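Local coordinates for envelopment polyprotein (Bovine Schmallenberg virus BH80/Germany/2011, PDB 7A56), which drives fusion of the viral envelope with a host membrane as class II fusion glycoprotein Gc, here in its trimeric postfusion form, at residues L228-I233 and S331-I336; Q197-V202 and C212-V217; S77-I82 and I104-V109. One frame throughout, in Å; residues are numbered along the deposited sequence.

Contact 1 (L228-I233 and S331-I336); sequences LDIQTI and SSVGTI
Ile230 and Ile336 face each other as a non-hydrogen-bonded pair of antiparallel beta strands, 226-231 and 335-343, next to the hydrogen-bonded pair Gln231 and Thr335. The two bonds of that second pair, Gln231 N to Thr335 O at 2.8 Å and Thr335 N to Gln231 O at 2.9 Å, are close to straight. The tight side is the isoleucine face. CD1 of Ile336 comes to 3.6 Å from CB of Ile230, and Val200 and Val202 of strand 197-206 close over this face. Looser within the pair is the opposite face, where Gln231 and Thr335 bring no side chains together. There Gln231 NE2 meets Asp229 OD1 from above the carboxylate plane, while OD2 of Asp229 bonds Thr58 OG1 and His78 NE2 of the second subunit. Gln231 OE1 bonds Thr335 OG1 of the second subunit, and Thr335 OG1 of this chain bonds Gln231 OE1 of the third, so this face is a trimer interface. Past the strand pairs, Gly334 lies close to the opposing backbone, its CA 3.3 Å from Gln231 O. Beyond it Thr232 OG1, anti to its backbone N, donates to Val333 O at 2.6 Å, almost in line with the carbonyl bond.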
loop_
_atom_site.group_PDB
_atom_site.type_symbol
_atom_site.label_atom_id
_atom_site.label_comp_id
_atom_site.label_asym_id
_atom_site.label_seq_id
_atom_site.Cartn_x
_atom_site.Cartn_y
_atom_site.Cartn_z
ATOM N N LEU A 228 20.158 -7.026 -21.302
ATOM C CA LEU A 228 19.695 -6.919 -19.935
ATOM C C LEU A 228 18.208 -6.577 -19.942
ATOM O O LEU A 228 17.709 -5.966 -20.890
ATOM C CB LEU A 228 20.444 -5.817 -19.130
ATOM C CG LEU A 228 21.986 -5.785 -19.123
ATOM C CD1 LEU A 228 22.397 -4.847 -20.237
ATOM C CD2 LEU A 228 22.521 -5.315 -17.758
ATOM N N ASP A 229 17.479 -7.031 -18.914
ATOM C CA ASP A 229 16.075 -6.573 -18.757
ATOM C C ASP A 229 15.771 -6.390 -17.278
ATOM O O ASP A 229 16.424 -6.980 -16.399
ATOM C CB ASP A 229 15.038 -7.510 -19.427
ATOM C CG ASP A 229 14.873 -8.886 -18.737
ATOM O OD1 ASP A 229 14.436 -8.957 -17.575
ATOM O OD2 ASP A 229 15.155 -9.945 -19.387
ATOM N N ILE A 230 14.752 -5.565 -16.964
ATOM C CA ILE A 230 14.224 -5.569 -15.605
ATOM C C ILE A 230 12.882 -6.312 -15.571
ATOM O O ILE A 230 12.028 -6.137 -16.448
ATOM C CB ILE A 230 14.093 -4.132 -15.066
ATOM C CG1 ILE A 230 13.654 -4.199 -13.616
ATOM C CG2 ILE A 230 13.121 -3.337 -15.965
ATOM C CD1 ILE A 230 13.688 -2.749 -12.906
ATOM N N GLN A 231 12.715 -7.195 -14.593
ATOM C CA GLN A 231 11.426 -7.770 -14.249
ATOM C C GLN A 231 10.967 -7.124 -12.937
ATOM O O GLN A 231 11.755 -6.982 -11.990
ATOM C CB GLN A 231 11.552 -9.303 -14.102
ATOM C CG GLN A 231 11.996 -9.989 -15.379
ATOM C CD GLN A 231 11.052 -9.720 -16.541
ATOM O OE1 GLN A 231 9.806 -9.870 -16.405
ATOM N NE2 GLN A 231 11.627 -9.304 -17.698
ATOM N N THR A 232 9.721 -6.686 -12.890
ATOM C CA THR A 232 9.288 -5.939 -11.723
ATOM C C THR A 232 7.788 -6.111 -11.534
ATOM O O THR A 232 7.129 -6.895 -12.233
ATOM C CB THR A 232 9.686 -4.462 -11.888
ATOM O OG1 THR A 232 9.315 -3.695 -10.698
ATOM C CG2 THR A 232 8.945 -3.891 -13.103
ATOM N N ILE A 233 7.232 -5.328 -10.581
ATOM C CA ILE A 233 5.816 -5.341 -10.296
ATOM C C ILE A 233 5.463 -3.897 -9.929
ATOM O O ILE A 233 6.290 -3.163 -9.396
ATOM C CB ILE A 233 5.497 -6.330 -9.138
ATOM C CG1 ILE A 233 5.767 -7.790 -9.565
ATOM C CG2 ILE A 233 4.019 -6.266 -8.608
ATOM C CD1 ILE A 233 5.741 -8.742 -8.421
ATOM N N SER A 331 14.292 -0.450 -1.106
ATOM C CA SER A 331 15.245 -1.524 -1.207
ATOM C C SER A 331 15.141 -2.100 -2.642
ATOM O O SER A 331 15.346 -1.367 -3.608
ATOM C CB SER A 331 14.988 -2.521 -0.085
ATOM O OG SER A 331 13.613 -2.892 0.046
ATOM N N SER A 332 14.759 -3.357 -2.831
ATOM C CA SER A 332 14.661 -3.915 -4.194
ATOM C C SER A 332 13.412 -3.436 -4.924
ATOM O O SER A 332 12.331 -3.446 -4.356
ATOM C CB SER A 332 14.594 -5.440 -4.163
ATOM O OG SER A 332 14.636 -5.935 -5.501
ATOM N N VAL A 333 13.535 -3.085 -6.210
ATOM C CA VAL A 333 12.330 -2.873 -7.045
ATOM C C VAL A 333 12.155 -3.967 -8.093
ATOM O O VAL A 333 11.302 -3.835 -8.991
ATOM C CB VAL A 333 12.337 -1.480 -7.722
ATOM C CG1 VAL A 333 12.416 -0.349 -6.653
ATOM C CG2 VAL A 333 13.544 -1.370 -8.641
ATOM N N GLY A 334 12.936 -5.035 -8.025
ATOM C CA GLY A 334 12.744 -6.057 -9.009
ATOM C C GLY A 334 14.049 -6.821 -9.231
ATOM O O GLY A 334 14.906 -6.871 -8.348
ATOM N N THR A 335 14.169 -7.399 -10.422
ATOM C CA THR A 335 15.359 -8.200 -10.798
ATOM C C THR A 335 15.887 -7.734 -12.151
ATOM O O THR A 335 15.115 -7.609 -13.125
ATOM C CB THR A 335 14.994 -9.687 -10.894
ATOM O OG1 THR A 335 14.424 -10.178 -9.681
ATOM C CG2 THR A 335 16.266 -10.568 -11.339
ATOM N N ILE A 336 17.198 -7.519 -12.248
ATOM C CA ILE A 336 17.865 -7.294 -13.528
ATOM C C ILE A 336 18.436 -8.626 -14.028
ATOM O O ILE A 336 19.320 -9.213 -13.385
ATOM C CB ILE A 336 18.988 -6.229 -13.423
ATOM C CG1 ILE A 336 18.488 -4.898 -12.782
ATOM C CG2 ILE A 336 19.659 -5.944 -14.835
ATOM C CD1 ILE A 336 17.373 -4.263 -13.515
#

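Contact 2 (Q197-V202 and C212-V217); sequences QKDVEV and CSTVDV. With PO4 (phosphate ion), chain J.
Val215 sets its CG1 between two valines of the facing strand, 3.8 Å from Val200 CG1 and 3.9 Å from Val202 CG1. With chi1 at 63°, CG1 lies between its own backbone N and carbonyl carbon, where it reaches both partners; Val200 lies alongside Val215 and points the same way, whereas Val202 slants across it. Backbone bonds hold these groups in place. Val202 and Ser213 exchange two, Ser213 N to Val202 O at 2.9 Å and Val202 N to Ser213 O at 3.0 Å, and Val215 N adds a third to Val200 O, also 3.0 Å. The return bond of that last pair is replaced by a water, which accepts from Val200 N at 2.8 Å and donates to Val215 O at 2.9 Å, so the hairpin of strands 197-206 and 209-214 splays apart here.

On the other face of the hairpin Glu201, its chain extended, runs CG past Ser213 O and brings OE2 to Cys212 CB. The next shell positions Glu201 and its neighbour on this face, Asp199: Arg108 on the adjoining strand forms salt bridges with both, and the disulfide from Cys212 to Cys203 staples the hairpin near its turn. Farther out, Gln197 NE2 donates to phosphate O1 at 3.2 Å and weakly to O3, while Lys390 and Lys398 of the second subunit also bond this ion, probably acquired from the crystallisation liquor. The valines pack on Leu221 and Ile230, whereas Asp199 and Glu201 on the other face meet Arg108; the arginine would probably offset the repulsion between the two carboxylates and favour their ionised forms.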
loop_
_atom_site.group_PDB
_atom_site.type_symbol
_atom_site.label_atom_id
_atom_site.label_comp_id
_atom_site.label_asym_id
_atom_site.label_seq_id
_atom_site.Cartn_x
_atom_site.Cartn_y
_atom_site.Cartn_z
ATOM N N GLN A 197 6.482 6.213 -10.117
ATOM C CA GLN A 197 7.222 5.430 -11.116
ATOM C C GLN A 197 8.591 5.082 -10.566
ATOM O O GLN A 197 9.135 5.783 -9.710
ATOM C CB GLN A 197 7.322 6.199 -12.452
ATOM C CG GLN A 197 8.083 7.509 -12.365
ATOM C CD GLN A 197 7.941 8.272 -13.653
ATOM O OE1 GLN A 197 6.851 8.770 -13.958
ATOM N NE2 GLN A 197 9.016 8.334 -14.449
ATOM N N LYS A 198 9.137 3.960 -11.048
ATOM C CA LYS A 198 10.514 3.608 -10.775
ATOM C C LYS A 198 11.438 4.341 -11.723
ATOM O O LYS A 198 11.102 4.595 -12.884
ATOM C CB LYS A 198 10.728 2.097 -10.979
ATOM C CG LYS A 198 9.742 1.287 -10.200
ATOM C CD LYS A 198 9.991 -0.163 -10.438
ATOM C CE LYS A 198 8.909 -0.910 -9.718
ATOM N NZ LYS A 198 7.629 -1.075 -10.594
ATOM N N ASP A 199 12.615 4.696 -11.215
ATOM C CA ASP A 199 13.673 5.275 -12.026
ATOM C C ASP A 199 14.919 4.408 -11.801
ATOM O O ASP A 199 15.529 4.475 -10.722
ATOM C CB ASP A 199 13.874 6.737 -11.605
ATOM C CG ASP A 199 15.020 7.434 -12.352
ATOM O OD1 ASP A 199 15.629 6.846 -13.268
ATOM O OD2 ASP A 199 15.313 8.601 -12.017
ATOM N N VAL A 200 15.269 3.574 -12.797
ATOM C CA VAL A 200 16.328 2.565 -12.647
ATOM C C VAL A 200 17.333 2.770 -13.765
ATOM O O VAL A 200 16.964 2.843 -14.952
ATOM C CB VAL A 200 15.783 1.116 -12.661
ATOM C CG1 VAL A 200 16.928 0.064 -12.588
ATOM C CG2 VAL A 200 14.822 0.913 -11.511
ATOM N N GLU A 201 18.601 2.873 -13.385
ATOM C CA GLU A 201 19.670 2.950 -14.354
ATOM C C GLU A 201 20.648 1.831 -14.076
ATOM O O GLU A 201 21.063 1.617 -12.926
ATOM C CB GLU A 201 20.348 4.315 -14.274
ATOM C CG GLU A 201 21.548 4.480 -15.269
ATOM C CD GLU A 201 22.318 5.766 -14.970
ATOM O OE1 GLU A 201 22.485 6.094 -13.773
ATOM O OE2 GLU A 201 22.716 6.456 -15.913
ATOM N N VAL A 202 21.098 1.174 -15.147
ATOM C CA VAL A 202 22.019 0.043 -15.000
ATOM C C VAL A 202 23.191 0.258 -15.935
ATOM O O VAL A 202 23.052 0.889 -16.987
ATOM C CB VAL A 202 21.339 -1.308 -15.309
ATOM C CG1 VAL A 202 20.151 -1.525 -14.376
ATOM C CG2 VAL A 202 20.946 -1.382 -16.763
ATOM N N CYS A 212 26.008 3.072 -19.601
ATOM C CA CYS A 212 24.836 3.086 -18.748
ATOM C C CYS A 212 23.569 3.399 -19.525
ATOM O O CYS A 212 23.611 4.058 -20.557
ATOM C CB CYS A 212 24.967 4.148 -17.638
ATOM S SG CYS A 212 26.429 3.887 -16.641
ATOM N N SER A 213 22.447 2.942 -19.000
ATOM C CA SER A 213 21.165 3.320 -19.597
ATOM C C SER A 213 20.051 3.146 -18.579
ATOM O O SER A 213 20.099 2.230 -17.729
ATOM C CB SER A 213 20.895 2.433 -20.838
ATOM O OG SER A 213 19.614 2.734 -21.358
ATOM N N THR A 214 19.024 4.008 -18.673
ATOM C CA THR A 214 17.825 3.719 -17.897
ATOM C C THR A 214 17.219 2.454 -18.500
ATOM O O THR A 214 17.453 2.141 -19.670
ATOM C CB THR A 214 16.825 4.909 -17.909
ATOM O OG1 THR A 214 16.604 5.322 -19.239
ATOM C CG2 THR A 214 17.413 6.087 -17.233
ATOM N N VAL A 215 16.517 1.683 -17.679
ATOM C CA VAL A 215 15.870 0.464 -18.133
ATOM C C VAL A 215 14.455 0.461 -17.561
ATOM O O VAL A 215 14.265 0.738 -16.376
ATOM C CB VAL A 215 16.664 -0.798 -17.714
ATOM C CG1 VAL A 215 16.740 -0.955 -16.211
ATOM C CG2 VAL A 215 16.109 -2.071 -18.380
ATOM N N ASP A 216 13.464 0.189 -18.399
ATOM C CA ASP A 216 12.120 -0.010 -17.878
ATOM C C ASP A 216 11.523 -1.279 -18.468
ATOM O O ASP A 216 12.071 -1.878 -19.411
ATOM C CB ASP A 216 11.208 1.200 -18.115
ATOM C CG ASP A 216 11.120 1.590 -19.530
ATOM O OD1 ASP A 216 10.791 0.714 -20.369
ATOM O OD2 ASP A 216 11.367 2.793 -19.794
ATOM N N VAL A 217 10.408 -1.693 -17.867
ATOM C CA VAL A 217 9.927 -3.076 -17.993
ATOM C C VAL A 217 9.484 -3.408 -19.422
ATOM O O VAL A 217 9.610 -4.560 -19.853
ATOM C CB VAL A 217 8.809 -3.318 -16.947
ATOM C CG1 VAL A 217 7.576 -2.478 -17.256
ATOM C CG2 VAL A 217 8.345 -4.835 -16.894
HETATM P P PO4 J . 9.208 9.618 -18.176
HETATM O O1 PO4 J . 9.749 10.279 -16.938
HETATM O O2 PO4 J . 8.279 10.588 -18.893
HETATM O O3 PO4 J . 8.454 8.346 -17.859
HETATM O O4 PO4 J . 10.359 9.231 -19.072
HETATM O O HOH W 1 13.612 3.266 -15.085
#

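Contact 3 (S77-I82 and I104-V109); sequences SHIPAI and IYVRRV
Ile79 and Ile104 oppose each other with their CA atoms 8.1 Å apart, on strand segments whose axes approach to 8.6 Å and whose directions differ by 27°. That spacing is too wide for backbone pairing, and the segments meet through side chains. Further along they converge, Ile82 CA to Val109 CA being 6.1 Å. Two irregularities shape this end. Ala81 centres an inverse gamma turn closed by a weak bond from Ile82 N to Pro80 O, and Arg107 with Arg108 forms a classic beta bulge opposite Glu201. The bulge adds a residue, letting Val106 and Val109, three positions apart, both point at 77-82.

The two isoleucines touch through their branches, CG2 of Ile79 lying 4.1 Å from CG2 of Ile104. CG1 of Ile79 is anti to the backbone N (chi1 177°), and CD1 beyond it comes near Ile104 O and Val106 CG2. Val106 lies against the carbonyl oxygens on either side of Ala81 in sequence: its CB and CG1 are both 3.4 Å from Ile82 O, and CG2 is 3.8 Å from Pro80 O. Val109 sets CG2 against the peptide after Ala81, 3.6 Å from Ala81 O. Packing of this kind, between different sheets at a small angle and through buried apolar side chains, is consistent with the interior of a beta sandwich, as in class II fusion proteins.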
loop_
_atom_site.group_PDB
_atom_site.type_symbol
_atom_site.label_atom_id
_atom_site.label_comp_id
_atom_site.label_asym_id
_atom_site.label_seq_id
_atom_site.Cartn_x
_atom_site.Cartn_y
_atom_site.Cartn_z
ATOM N N SER A 77 22.912 -14.520 -15.782
ATOM C CA SER A 77 22.662 -14.492 -14.343
ATOM C C SER A 77 21.678 -13.348 -14.090
ATOM O O SER A 77 21.049 -12.821 -15.023
ATOM C CB SER A 77 23.967 -14.348 -13.551
ATOM O OG SER A 77 23.779 -14.619 -12.168
ATOM N N HIS A 78 21.541 -12.966 -12.827
ATOM C CA HIS A 78 20.610 -11.895 -12.459
ATOM C C HIS A 78 21.112 -11.226 -11.192
ATOM O O HIS A 78 21.856 -11.829 -10.404
ATOM C CB HIS A 78 19.188 -12.421 -12.224
ATOM C CG HIS A 78 19.143 -13.653 -11.367
ATOM N ND1 HIS A 78 19.053 -14.933 -11.893
ATOM C CD2 HIS A 78 19.241 -13.812 -10.029
ATOM C CE1 HIS A 78 19.085 -15.821 -10.914
ATOM N NE2 HIS A 78 19.200 -15.169 -9.771
ATOM N N ILE A 79 20.626 -9.996 -10.953
ATOM C CA ILE A 79 21.024 -9.220 -9.798
ATOM C C ILE A 79 19.820 -8.402 -9.339
ATOM O O ILE A 79 19.070 -7.908 -10.192
ATOM C CB ILE A 79 22.218 -8.283 -10.105
ATOM C CG1 ILE A 79 22.595 -7.414 -8.904
ATOM C CG2 ILE A 79 21.980 -7.397 -11.328
ATOM C CD1 ILE A 79 23.897 -6.653 -9.112
ATOM N N PRO A 80 19.590 -8.279 -8.025
ATOM C CA PRO A 80 18.457 -7.451 -7.538
ATOM C C PRO A 80 18.552 -6.030 -8.034
ATOM O O PRO A 80 19.641 -5.446 -8.042
ATOM C CB PRO A 80 18.611 -7.495 -6.011
ATOM C CG PRO A 80 19.284 -8.879 -5.782
ATOM C CD PRO A 80 20.280 -8.998 -6.923
ATOM N N ALA A 81 17.386 -5.436 -8.360
ATOM C CA ALA A 81 17.362 -4.028 -8.764
ATOM C C ALA A 81 17.439 -3.218 -7.476
ATOM O O ALA A 81 16.422 -2.768 -6.945
ATOM C CB ALA A 81 16.112 -3.698 -9.575
ATOM N N ILE A 82 18.669 -3.073 -6.951
ATOM C CA ILE A 82 18.927 -2.396 -5.679
ATOM C C ILE A 82 19.941 -1.292 -5.922
ATOM O O ILE A 82 20.975 -1.522 -6.535
ATOM C CB ILE A 82 19.424 -3.374 -4.587
ATOM C CG1 ILE A 82 18.257 -4.243 -4.141
ATOM C CG2 ILE A 82 20.045 -2.596 -3.372
ATOM C CD1 ILE A 82 18.635 -5.402 -3.163
ATOM N N ILE A 104 28.223 -5.847 -13.745
ATOM C CA ILE A 104 26.857 -5.375 -13.949
ATOM C C ILE A 104 26.466 -4.515 -12.740
ATOM O O ILE A 104 26.419 -5.010 -11.602
ATOM C CB ILE A 104 25.876 -6.546 -14.120
ATOM C CG1 ILE A 104 26.351 -7.559 -15.192
ATOM C CG2 ILE A 104 24.407 -6.037 -14.295
ATOM C CD1 ILE A 104 26.438 -6.918 -16.606
ATOM N N TYR A 105 26.213 -3.220 -12.968
ATOM C CA TYR A 105 26.179 -2.265 -11.844
ATOM C C TYR A 105 24.828 -1.556 -11.868
ATOM O O TYR A 105 24.490 -0.919 -12.873
ATOM C CB TYR A 105 27.382 -1.309 -11.968
ATOM C CG TYR A 105 27.282 0.014 -11.207
ATOM C CD1 TYR A 105 26.748 0.071 -9.938
ATOM C CD2 TYR A 105 27.758 1.179 -11.766
ATOM C CE1 TYR A 105 26.644 1.318 -9.236
ATOM C CE2 TYR A 105 27.681 2.410 -11.103
ATOM C CZ TYR A 105 27.132 2.463 -9.848
ATOM O OH TYR A 105 27.091 3.667 -9.250
ATOM N N VAL A 106 24.062 -1.656 -10.774
ATOM C CA VAL A 106 22.734 -0.985 -10.690
ATOM C C VAL A 106 23.002 0.432 -10.174
ATOM O O VAL A 106 23.135 0.691 -8.977
ATOM C CB VAL A 106 21.750 -1.772 -9.839
ATOM C CG1 VAL A 106 20.304 -1.122 -9.871
ATOM C CG2 VAL A 106 21.680 -3.222 -10.311
ATOM N N ARG A 107 23.151 1.370 -11.102
ATOM C CA ARG A 107 23.672 2.665 -10.718
ATOM C C ARG A 107 22.629 3.507 -9.980
ATOM O O ARG A 107 22.987 4.260 -9.089
ATOM C CB ARG A 107 24.178 3.424 -11.935
ATOM C CG ARG A 107 24.746 4.811 -11.541
ATOM C CD ARG A 107 25.673 5.381 -12.555
ATOM N NE ARG A 107 25.910 6.791 -12.276
ATOM C CZ ARG A 107 26.799 7.285 -11.420
ATOM N NH1 ARG A 107 27.606 6.480 -10.697
ATOM N NH2 ARG A 107 26.873 8.622 -11.299
ATOM N N ARG A 108 21.362 3.387 -10.333
ATOM C CA ARG A 108 20.356 4.165 -9.591
ATOM C C ARG A 108 19.066 3.374 -9.490
ATOM O O ARG A 108 18.631 2.731 -10.452
ATOM C CB ARG A 108 20.145 5.523 -10.263
ATOM C CG ARG A 108 19.006 6.370 -9.590
ATOM C CD ARG A 108 18.933 7.758 -10.301
ATOM N NE ARG A 108 18.396 7.601 -11.660
ATOM C CZ ARG A 108 19.086 7.800 -12.782
ATOM N NH1 ARG A 108 20.351 8.192 -12.728
ATOM N NH2 ARG A 108 18.490 7.620 -13.963
ATOM N N VAL A 109 18.479 3.361 -8.290
ATOM C CA VAL A 109 17.115 2.887 -8.097
ATOM C C VAL A 109 16.450 3.890 -7.164
ATOM O O VAL A 109 16.903 4.066 -6.026
ATOM C CB VAL A 109 17.020 1.501 -7.454
ATOM C CG1 VAL A 109 15.553 1.211 -7.201
ATOM C CG2 VAL A 109 17.650 0.362 -8.362
#

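From the N terminus, contact 3 comes first, closing a span of 21 residues between strand 70-80 and the long strand 98-134. Contact 2 follows as a short hairpin, with nine residues between its segments. Contact 1 closes last and widest, bringing strand 335-343 back to 226-231 across 97 residues. The three are in series, neither nested nor crossed. Strand 335-343 sits between 226-231 and 70-80, so contacts 1 and 3 share a sheet; strand 197-206 adjoins 98-134, linking contact 2 to the other side of contact 3. Lys198 NZ to Ile233 O joins contacts 1 and 2 directly, and contacts 1 and 3 both reach the third subunit.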